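Local coordinates for amorpha-4,11-diene synthase (Artemisia annua, PDB 4GAX), which is a sesquiterpene synthase, here an engineered mutant, that probably cyclises farnesyl diphosphate to products such as alpha-bisabolol or amorpha-4,11-diene with loss of diphosphate, at residues 141-146 with 177-182; 113-116 with 122-125; 260-265 with 301-306. All coordinates share one frame; numbering follows the deposited sequence.

Contact 1 (141-146 with 177-182)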
loop_
_atom_site.group_PDB
_atom_site.type_symbol
_atom_site.label_atom_id
_atom_site.label_comp_id
_atom_site.label_asym_id
_atom_site.label_seq_id
_atom_site.Cartn_x
_atom_site.Cartn_y
_atom_site.Cartn_z
ATOM N N ASN A 141 -17.629 -19.796 -19.011
ATOM C CA ASN A 141 -17.225 -21.091 -19.562
ATOM C C ASN A 141 -16.091 -21.793 -18.811
ATOM O O ASN A 141 -15.485 -22.745 -19.310
ATOM C CB ASN A 141 -16.974 -21.001 -21.067
ATOM C CG ASN A 141 -18.240 -20.658 -21.836
ATOM O OD1 ASN A 141 -19.283 -21.307 -21.678
ATOM N ND2 ASN A 141 -18.163 -19.614 -22.654
ATOM N N HIS A 142 -15.807 -21.321 -17.600
ATOM C CA HIS A 142 -14.993 -22.109 -16.666
ATOM C C HIS A 142 -15.878 -23.173 -16.009
ATOM O O HIS A 142 -15.382 -24.109 -15.379
ATOM C CB HIS A 142 -14.367 -21.215 -15.599
ATOM C CG HIS A 142 -13.149 -20.495 -16.071
ATOM N ND1 HIS A 142 -13.180 -19.579 -17.099
ATOM C CD2 HIS A 142 -11.855 -20.577 -15.677
ATOM C CE1 HIS A 142 -11.957 -19.117 -17.310
ATOM N NE2 HIS A 142 -11.137 -19.710 -16.460
ATOM N N LYS A 143 -17.194 -23.037 -16.183
ATOM C CA LYS A 143 -18.137 -23.981 -15.580
ATOM C C LYS A 143 -18.833 -24.851 -16.616
ATOM O O LYS A 143 -19.043 -24.429 -17.759
ATOM C CB LYS A 143 -19.186 -23.231 -14.759
ATOM C CG LYS A 143 -18.574 -22.281 -13.749
ATOM C CD LYS A 143 -19.017 -22.595 -12.335
ATOM C CE LYS A 143 -20.112 -21.645 -11.879
ATOM N NZ LYS A 143 -20.183 -21.569 -10.392
ATOM N N ASP A 144 -19.197 -26.057 -16.182
ATOM C CA ASP A 144 -20.029 -26.988 -16.940
ATOM C C ASP A 144 -21.363 -26.420 -17.383
ATOM O O ASP A 144 -21.750 -25.325 -16.986
ATOM C CB ASP A 144 -20.388 -28.167 -16.039
ATOM C CG ASP A 144 -19.419 -29.291 -16.154
ATOM O OD1 ASP A 144 -18.575 -29.243 -17.078
ATOM O OD2 ASP A 144 -19.508 -30.228 -15.335
ATOM N N GLU A 145 -22.081 -27.211 -18.180
ATOM C CA GLU A 145 -23.494 -26.963 -18.440
ATOM C C GLU A 145 -24.268 -27.081 -17.116
ATOM O O GLU A 145 -25.297 -26.434 -16.919
ATOM C CB GLU A 145 -24.017 -27.987 -19.453
ATOM C CG GLU A 145 -25.412 -27.703 -19.994
ATOM C CD GLU A 145 -26.048 -28.928 -20.648
ATOM O OE1 GLU A 145 -25.352 -29.633 -21.415
ATOM O OE2 GLU A 145 -27.244 -29.190 -20.388
ATOM N N SER A 146 -23.741 -27.903 -16.211
ATOM C CA SER A 146 -24.305 -28.111 -14.875
ATOM C C SER A 146 -23.997 -26.961 -13.921
ATOM O O SER A 146 -24.589 -26.850 -12.844
ATOM C CB SER A 146 -23.764 -29.411 -14.276
ATOM O OG SER A 146 -24.275 -30.535 -14.971
ATOM N N LEU A 177 -17.096 -15.490 -8.820
ATOM C CA LEU A 177 -15.771 -15.386 -8.183
ATOM C C LEU A 177 -15.762 -15.775 -6.699
ATOM O O LEU A 177 -14.741 -16.256 -6.181
ATOM C CB LEU A 177 -15.164 -13.997 -8.366
ATOM C CG LEU A 177 -14.837 -13.619 -9.807
ATOM C CD1 LEU A 177 -14.420 -12.144 -9.847
ATOM C CD2 LEU A 177 -13.748 -14.491 -10.378
ATOM N N GLU A 178 -16.865 -15.550 -5.988
ATOM C CA GLU A 178 -16.979 -16.168 -4.667
ATOM C C GLU A 178 -16.844 -17.699 -4.819
ATOM O O GLU A 178 -16.085 -18.356 -4.097
ATOM C CB GLU A 178 -18.331 -15.825 -4.021
ATOM C CG GLU A 178 -18.526 -14.347 -3.732
ATOM C CD GLU A 178 -17.539 -13.815 -2.707
ATOM O OE1 GLU A 178 -17.101 -14.601 -1.825
ATOM O OE2 GLU A 178 -17.214 -12.603 -2.778
ATOM N N ASP A 179 -17.588 -18.259 -5.766
ATOM C CA ASP A 179 -17.508 -19.691 -6.052
ATOM C C ASP A 179 -16.092 -20.103 -6.439
ATOM O O ASP A 179 -15.572 -21.118 -5.960
ATOM C CB ASP A 179 -18.474 -20.060 -7.184
ATOM C CG ASP A 179 -19.932 -20.030 -6.740
ATOM O OD1 ASP A 179 -20.178 -19.892 -5.517
ATOM O OD2 ASP A 179 -20.829 -20.166 -7.606
ATOM N N ALA A 180 -15.468 -19.321 -7.309
ATOM C CA ALA A 180 -14.130 -19.670 -7.795
ATOM C C ALA A 180 -13.107 -19.629 -6.671
ATOM O O ALA A 180 -12.124 -20.380 -6.681
ATOM C CB ALA A 180 -13.710 -18.750 -8.946
ATOM N N LEU A 181 -13.332 -18.753 -5.691
ATOM C CA LEU A 181 -12.390 -18.628 -4.582
ATOM C C LEU A 181 -12.433 -19.894 -3.729
ATOM O O LEU A 181 -11.392 -20.455 -3.366
ATOM C CB LEU A 181 -12.701 -17.389 -3.730
ATOM C CG LEU A 181 -11.808 -17.231 -2.483
ATOM C CD1 LEU A 181 -10.313 -17.301 -2.851
ATOM C CD2 LEU A 181 -12.101 -15.927 -1.732
ATOM N N VAL A 182 -13.639 -20.365 -3.432
ATOM C CA VAL A 182 -13.803 -21.593 -2.655
ATOM C C VAL A 182 -13.198 -22.795 -3.389
ATOM O O VAL A 182 -12.488 -23.607 -2.790
ATOM C CB VAL A 182 -15.296 -21.851 -2.338
ATOM C CG1 VAL A 182 -15.495 -23.242 -1.727
ATOM C CG2 VAL A 182 -15.821 -20.774 -1.400
#
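K143 sits in an extended stretch of the loop between helix 120-129 and helix 151-154, and faces D179 in helix 175-194 with their CA atoms 10.5 Å apart. The backbones therefore never meet, and two side chains have to span the interval. This is a surface salt bridge in the all-helical N-terminal domain of a plant-type terpene synthase, joining a connecting loop to the flank of a helix more than thirty residues further on. The lysine does most of the reaching, yet its chain is not straight: it bends at chi2 (-122°) and again at chi3, and this double turn delivers the ammonium group to the carboxylate. The aspartate chain is crossed at about a right angle. NZ lies 3.2 Å from D179 OD2, while D179 OD1 stays 5.2 Å from the same nitrogen, so one oxygen carries the pairing and the carboxylate is not gripped as a fork. K143 also makes a cation-pi contact with F149, which gives its charge a second partner within the loop. On the same helix A180 packs on L163 and T167 of helix 157-167, and E178, next to D179 in the chain, forms salt bridges with R170 and K505. NZ approaches OD2 from the methylene side of the carboxylate, which leaves it 3.9 Å from D179 CB.

Contact 2 (113-116 with 122-125)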
loop_
_atom_site.group_PDB
_atom_site.type_symbol
_atom_site.label_atom_id
_atom_site.label_comp_id
_atom_site.label_asym_id
_atom_site.label_seq_id
_atom_site.Cartn_x
_atom_site.Cartn_y
_atom_site.Cartn_z
ATOM N N ASP A 113 -14.996 -6.170 -23.431
ATOM C CA ASP A 113 -15.351 -7.105 -22.370
ATOM C C ASP A 113 -15.402 -8.553 -22.867
ATOM O O ASP A 113 -15.755 -9.459 -22.110
ATOM C CB ASP A 113 -16.709 -6.704 -21.794
ATOM C CG ASP A 113 -16.954 -7.275 -20.416
ATOM O OD1 ASP A 113 -16.027 -7.281 -19.565
ATOM O OD2 ASP A 113 -18.093 -7.715 -20.192
ATOM N N ASN A 114 -15.037 -8.777 -24.127
ATOM C CA ASN A 114 -15.288 -10.086 -24.752
ATOM C C ASN A 114 -14.060 -10.953 -25.022
ATOM O O ASN A 114 -14.043 -11.726 -25.984
ATOM C CB ASN A 114 -16.075 -9.918 -26.054
ATOM C CG ASN A 114 -17.377 -9.177 -25.853
ATOM O OD1 ASN A 114 -18.256 -9.630 -25.110
ATOM N ND2 ASN A 114 -17.516 -8.034 -26.520
ATOM N N TRP A 115 -13.035 -10.823 -24.189
ATOM C CA TRP A 115 -11.894 -11.736 -24.249
ATOM C C TRP A 115 -12.360 -13.176 -24.106
ATOM O O TRP A 115 -13.168 -13.494 -23.226
ATOM C CB TRP A 115 -10.929 -11.457 -23.100
ATOM C CG TRP A 115 -9.676 -12.291 -23.127
ATOM C CD1 TRP A 115 -9.491 -13.529 -22.561
ATOM C CD2 TRP A 115 -8.429 -11.941 -23.750
ATOM N NE1 TRP A 115 -8.208 -13.965 -22.799
ATOM C CE2 TRP A 115 -7.532 -13.007 -23.517
ATOM C CE3 TRP A 115 -7.983 -10.830 -24.486
ATOM C CZ2 TRP A 115 -6.221 -12.999 -23.991
ATOM C CZ3 TRP A 115 -6.689 -10.818 -24.951
ATOM C CH2 TRP A 115 -5.821 -11.901 -24.706
ATOM N N SER A 116 -11.841 -14.047 -24.960
ATOM C CA SER A 116 -12.133 -15.468 -24.848
ATOM C C SER A 116 -10.953 -16.275 -25.354
ATOM O O SER A 116 -11.062 -16.976 -26.356
ATOM C CB SER A 116 -13.381 -15.832 -25.660
ATOM O OG SER A 116 -13.146 -15.658 -27.051
ATOM N N LEU A 122 -6.102 -14.306 -16.272
ATOM C CA LEU A 122 -5.043 -13.297 -16.220
ATOM C C LEU A 122 -5.530 -12.006 -16.869
ATOM O O LEU A 122 -5.292 -10.906 -16.363
ATOM C CB LEU A 122 -3.776 -13.810 -16.925
ATOM C CG LEU A 122 -2.640 -12.793 -17.036
ATOM C CD1 LEU A 122 -2.214 -12.342 -15.629
ATOM C CD2 LEU A 122 -1.467 -13.350 -17.810
ATOM N N TRP A 123 -6.238 -12.136 -17.982
ATOM C CA TRP A 123 -6.763 -10.962 -18.662
ATOM C C TRP A 123 -7.646 -10.172 -17.707
ATOM O O TRP A 123 -7.513 -8.953 -17.595
ATOM C CB TRP A 123 -7.556 -11.372 -19.903
ATOM C CG TRP A 123 -8.456 -10.284 -20.440
ATOM C CD1 TRP A 123 -8.099 -9.260 -21.268
ATOM C CD2 TRP A 123 -9.865 -10.127 -20.188
ATOM N NE1 TRP A 123 -9.200 -8.470 -21.553
ATOM C CE2 TRP A 123 -10.294 -8.980 -20.894
ATOM C CE3 TRP A 123 -10.803 -10.841 -19.429
ATOM C CZ2 TRP A 123 -11.617 -8.538 -20.881
ATOM C CZ3 TRP A 123 -12.117 -10.403 -19.404
ATOM C CH2 TRP A 123 -12.516 -9.263 -20.131
ATOM N N PHE A 124 -8.521 -10.882 -16.998
ATOM C CA PHE A 124 -9.493 -10.249 -16.115
ATOM C C PHE A 124 -8.776 -9.430 -15.043
ATOM O O PHE A 124 -9.112 -8.267 -14.800
ATOM C CB PHE A 124 -10.380 -11.332 -15.483
ATOM C CG PHE A 124 -11.316 -10.829 -14.426
ATOM C CD1 PHE A 124 -12.544 -10.293 -14.766
ATOM C CD2 PHE A 124 -10.978 -10.929 -13.083
ATOM C CE1 PHE A 124 -13.433 -9.840 -13.776
ATOM C CE2 PHE A 124 -11.847 -10.502 -12.093
ATOM C CZ PHE A 124 -13.082 -9.945 -12.441
ATOM N N ARG A 125 -7.793 -10.046 -14.401
ATOM C CA ARG A 125 -7.089 -9.393 -13.310
ATOM C C ARG A 125 -6.243 -8.202 -13.776
ATOM O O ARG A 125 -6.253 -7.144 -13.147
ATOM C CB ARG A 125 -6.222 -10.407 -12.554
ATOM C CG ARG A 125 -5.425 -9.782 -11.425
ATOM C CD ARG A 125 -4.695 -10.828 -10.601
ATOM N NE ARG A 125 -3.635 -11.507 -11.359
ATOM C CZ ARG A 125 -2.479 -10.938 -11.704
ATOM N NH1 ARG A 125 -2.222 -9.678 -11.353
ATOM N NH2 ARG A 125 -1.570 -11.632 -12.384
#
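W115 and W123 both hold CG anti to the backbone N (chi1 -176° and 163°), sending their indoles toward each other from the loop and from helix 120-129. They meet as an offset stack: the five-membered rings have centroids 4.2 Å apart and planes 10° from parallel. The side chains run past one another in opposite directions, so each CB lies over its partner's ring. W115 CB lies 3.4 Å from the centroid of the W123 six-membered ring, and W123 CB is 3.8 Å from the centroid of the W115 five-membered ring, almost exactly on its normal; both are CH-pi contacts. D113 adds its carbonyl, with O 3.8 Å from W123 CH2, while its carboxylate OD1 is hydrogen-bonded to the backbone N of T135. L81 of helix 77-89 and I107 of helix 97-111 touch both tryptophans. A leucine in place of W123 would probably leave one face of the W115 indole without its stacking partner and open a gap beside D113. W115 NE1 is hydrogen-bonded to A118 O; the stack probably owes its cohesion to dispersion and CH-pi attraction between the buried indoles, tying the loop after helix 97-111 to helix 120-129 in the helical N-terminal domain.

Contact 3 (260-265 with 301-306)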
loop_
_atom_site.group_PDB
_atom_site.type_symbol
_atom_site.label_atom_id
_atom_site.label_comp_id
_atom_site.label_asym_id
_atom_site.label_seq_id
_atom_site.Cartn_x
_atom_site.Cartn_y
_atom_site.Cartn_z
ATOM N N SER A 260 18.721 7.006 4.348
ATOM C CA SER A 260 19.881 7.698 4.911
ATOM C C SER A 260 19.601 9.194 5.150
ATOM O O SER A 260 19.956 9.754 6.203
ATOM C CB SER A 260 21.091 7.536 3.987
ATOM O OG SER A 260 22.170 8.346 4.422
ATOM N N GLN A 261 18.994 9.842 4.162
ATOM C CA GLN A 261 18.632 11.249 4.286
ATOM C C GLN A 261 17.592 11.433 5.393
ATOM O O GLN A 261 17.688 12.344 6.202
ATOM C CB GLN A 261 18.099 11.776 2.949
ATOM C CG GLN A 261 19.137 11.740 1.839
ATOM C CD GLN A 261 18.545 11.961 0.456
ATOM O OE1 GLN A 261 18.971 11.344 -0.521
ATOM N NE2 GLN A 261 17.565 12.851 0.367
ATOM N N LEU A 262 16.610 10.544 5.448
ATOM C CA LEU A 262 15.604 10.606 6.500
ATOM C C LEU A 262 16.179 10.343 7.874
ATOM O O LEU A 262 15.738 10.948 8.863
ATOM C CB LEU A 262 14.467 9.631 6.205
ATOM C CG LEU A 262 13.516 10.184 5.157
ATOM C CD1 LEU A 262 12.705 9.036 4.550
ATOM C CD2 LEU A 262 12.588 11.239 5.790
ATOM N N SER A 263 17.162 9.443 7.935
ATOM C CA SER A 263 17.801 9.091 9.195
ATOM C C SER A 263 18.558 10.280 9.746
ATOM O O SER A 263 18.542 10.511 10.958
ATOM C CB SER A 263 18.726 7.876 9.038
ATOM O OG SER A 263 17.974 6.743 8.633
ATOM N N LYS A 264 19.213 11.040 8.865
ATOM C CA LYS A 264 19.979 12.218 9.307
ATOM C C LYS A 264 19.054 13.311 9.826
ATOM O O LYS A 264 19.296 13.891 10.884
ATOM C CB LYS A 264 20.853 12.774 8.178
ATOM C CG LYS A 264 22.220 12.131 8.105
ATOM C CD LYS A 264 22.802 12.204 6.703
ATOM C CE LYS A 264 23.797 11.078 6.478
ATOM N NZ LYS A 264 24.430 11.153 5.134
ATOM N N TRP A 265 18.012 13.591 9.049
ATOM C CA TRP A 265 16.950 14.517 9.438
ATOM C C TRP A 265 16.374 14.170 10.808
ATOM O O TRP A 265 16.244 15.042 11.679
ATOM C CB TRP A 265 15.844 14.453 8.391
ATOM C CG TRP A 265 14.606 15.279 8.667
ATOM C CD1 TRP A 265 14.432 16.620 8.411
ATOM C CD2 TRP A 265 13.347 14.801 9.176
ATOM N NE1 TRP A 265 13.154 17.005 8.758
ATOM C CE2 TRP A 265 12.468 15.911 9.226
ATOM C CE3 TRP A 265 12.886 13.546 9.607
ATOM C CZ2 TRP A 265 11.148 15.797 9.678
ATOM C CZ3 TRP A 265 11.581 13.434 10.058
ATOM C CH2 TRP A 265 10.723 14.551 10.088
ATOM N N ALA A 301 8.480 12.441 -3.186
ATOM C CA ALA A 301 7.198 12.191 -2.527
ATOM C C ALA A 301 7.341 11.246 -1.347
ATOM O O ALA A 301 6.736 11.485 -0.304
ATOM C CB ALA A 301 6.162 11.656 -3.522
ATOM N N ARG A 302 8.139 10.181 -1.495
ATOM C CA ARG A 302 8.366 9.258 -0.384
ATOM C C ARG A 302 9.028 9.928 0.815
ATOM O O ARG A 302 8.668 9.678 1.981
ATOM C CB ARG A 302 9.257 8.077 -0.825
ATOM C CG ARG A 302 8.535 6.982 -1.582
ATOM C CD ARG A 302 9.426 5.742 -1.673
ATOM N NE ARG A 302 10.593 5.986 -2.521
ATOM C CZ ARG A 302 10.555 5.990 -3.850
ATOM N NH1 ARG A 302 9.397 5.785 -4.483
ATOM N NH2 ARG A 302 11.673 6.205 -4.549
ATOM N N ILE A 303 10.035 10.751 0.538
ATOM C CA ILE A 303 10.776 11.387 1.630
ATOM C C ILE A 303 9.862 12.331 2.401
ATOM O O ILE A 303 9.848 12.324 3.632
ATOM C CB ILE A 303 12.028 12.121 1.112
ATOM C CG1 ILE A 303 13.078 11.084 0.685
ATOM C CG2 ILE A 303 12.597 13.052 2.187
ATOM C CD1 ILE A 303 14.265 11.675 -0.077
ATOM N N PHE A 304 9.062 13.115 1.685
ATOM C CA PHE A 304 8.153 14.055 2.346
ATOM C C PHE A 304 7.088 13.295 3.149
ATOM O O PHE A 304 6.757 13.672 4.271
ATOM C CB PHE A 304 7.467 14.970 1.322
ATOM C CG PHE A 304 6.584 15.994 1.952
ATOM C CD1 PHE A 304 7.118 16.931 2.825
ATOM C CD2 PHE A 304 5.212 15.987 1.731
ATOM C CE1 PHE A 304 6.302 17.883 3.456
ATOM C CE2 PHE A 304 4.383 16.931 2.355
ATOM C CZ PHE A 304 4.936 17.890 3.214
ATOM N N LEU A 305 6.548 12.234 2.560
ATOM C CA LEU A 305 5.503 11.456 3.203
ATOM C C LEU A 305 6.039 10.825 4.476
ATOM O O LEU A 305 5.365 10.814 5.509
ATOM C CB LEU A 305 4.961 10.394 2.243
ATOM C CG LEU A 305 3.926 9.384 2.776
ATOM C CD1 LEU A 305 2.665 10.072 3.279
ATOM C CD2 LEU A 305 3.559 8.380 1.639
ATOM N N ALA A 306 7.269 10.332 4.418
ATOM C CA ALA A 306 7.883 9.747 5.601
ATOM C C ALA A 306 7.987 10.786 6.719
ATOM O O ALA A 306 7.699 10.480 7.879
ATOM C CB ALA A 306 9.269 9.187 5.257
#
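The carboxamide of Q261 meets I303 through its nitrogen: the isoleucine CD1 stands 3.5 Å from NE2, well out of the amide plane, as a methyl resting obliquely against the flat group and not as a partner to its N-H. The W265 indole has the carbonyl oxygen of L262 in plane at its edge, and belongs to the surroundings of the contact: K307 makes a cation-pi contact with it, and L356 and T360 of helix 351-370 touch it. The main packing joins helix 238-269 to helix 299-322 in the alpha-helical bundle of the terpene synthase fold. The two short segments run in roughly the same direction, crossing at -30° with axes 10.6 Å apart. L262 carries most of the contact from its helix. With CG anti to its carbonyl carbon (chi1 -78°), the leucine sends its forked end across to A306, where CD1 is 3.5 Å and CD2 3.9 Å from the alanine CB. CD2 also reaches one turn back along the facing helix, lying 3.7 Å from I303 O and 4.0 Å from I303 CG2. The small alanine lets both leucine methyls come close to that helix. Further along, helix 299-322 carries the DDIYD sequence, the aspartate-rich motif that in this family binds catalytic magnesium. R302 forms a salt bridge with E258, a polar tie between the same two helices. The core of the contact is apolar, L262 against A306 and the I303 methyl, with the Q261 carboxamide at its exposed margin, so cohesion should come mainly from close packing and water exclusion.

Along the chain contact 2 closes first, then contact 1, and contact 3 comes last. Contacts 1 and 2 are neighbours in the N-terminal domain, with centres 15 Å apart, and they touch: L177 CD1 of helix 175-194 packs 3.7 Å from F124 CZ of helix 120-129. One is a charged tie at the surface, the other a buried tryptophan stack, nearer the chain's centre. Contact 3 lies across the centre of the molecule, with its centre about 47 Å from that of contact 1 and 41 Å from that of contact 2, on helices 238-269 and 299-322. The set samples both helical halves of the synthase, and only segment 301-306 falls in the metal-binding family region.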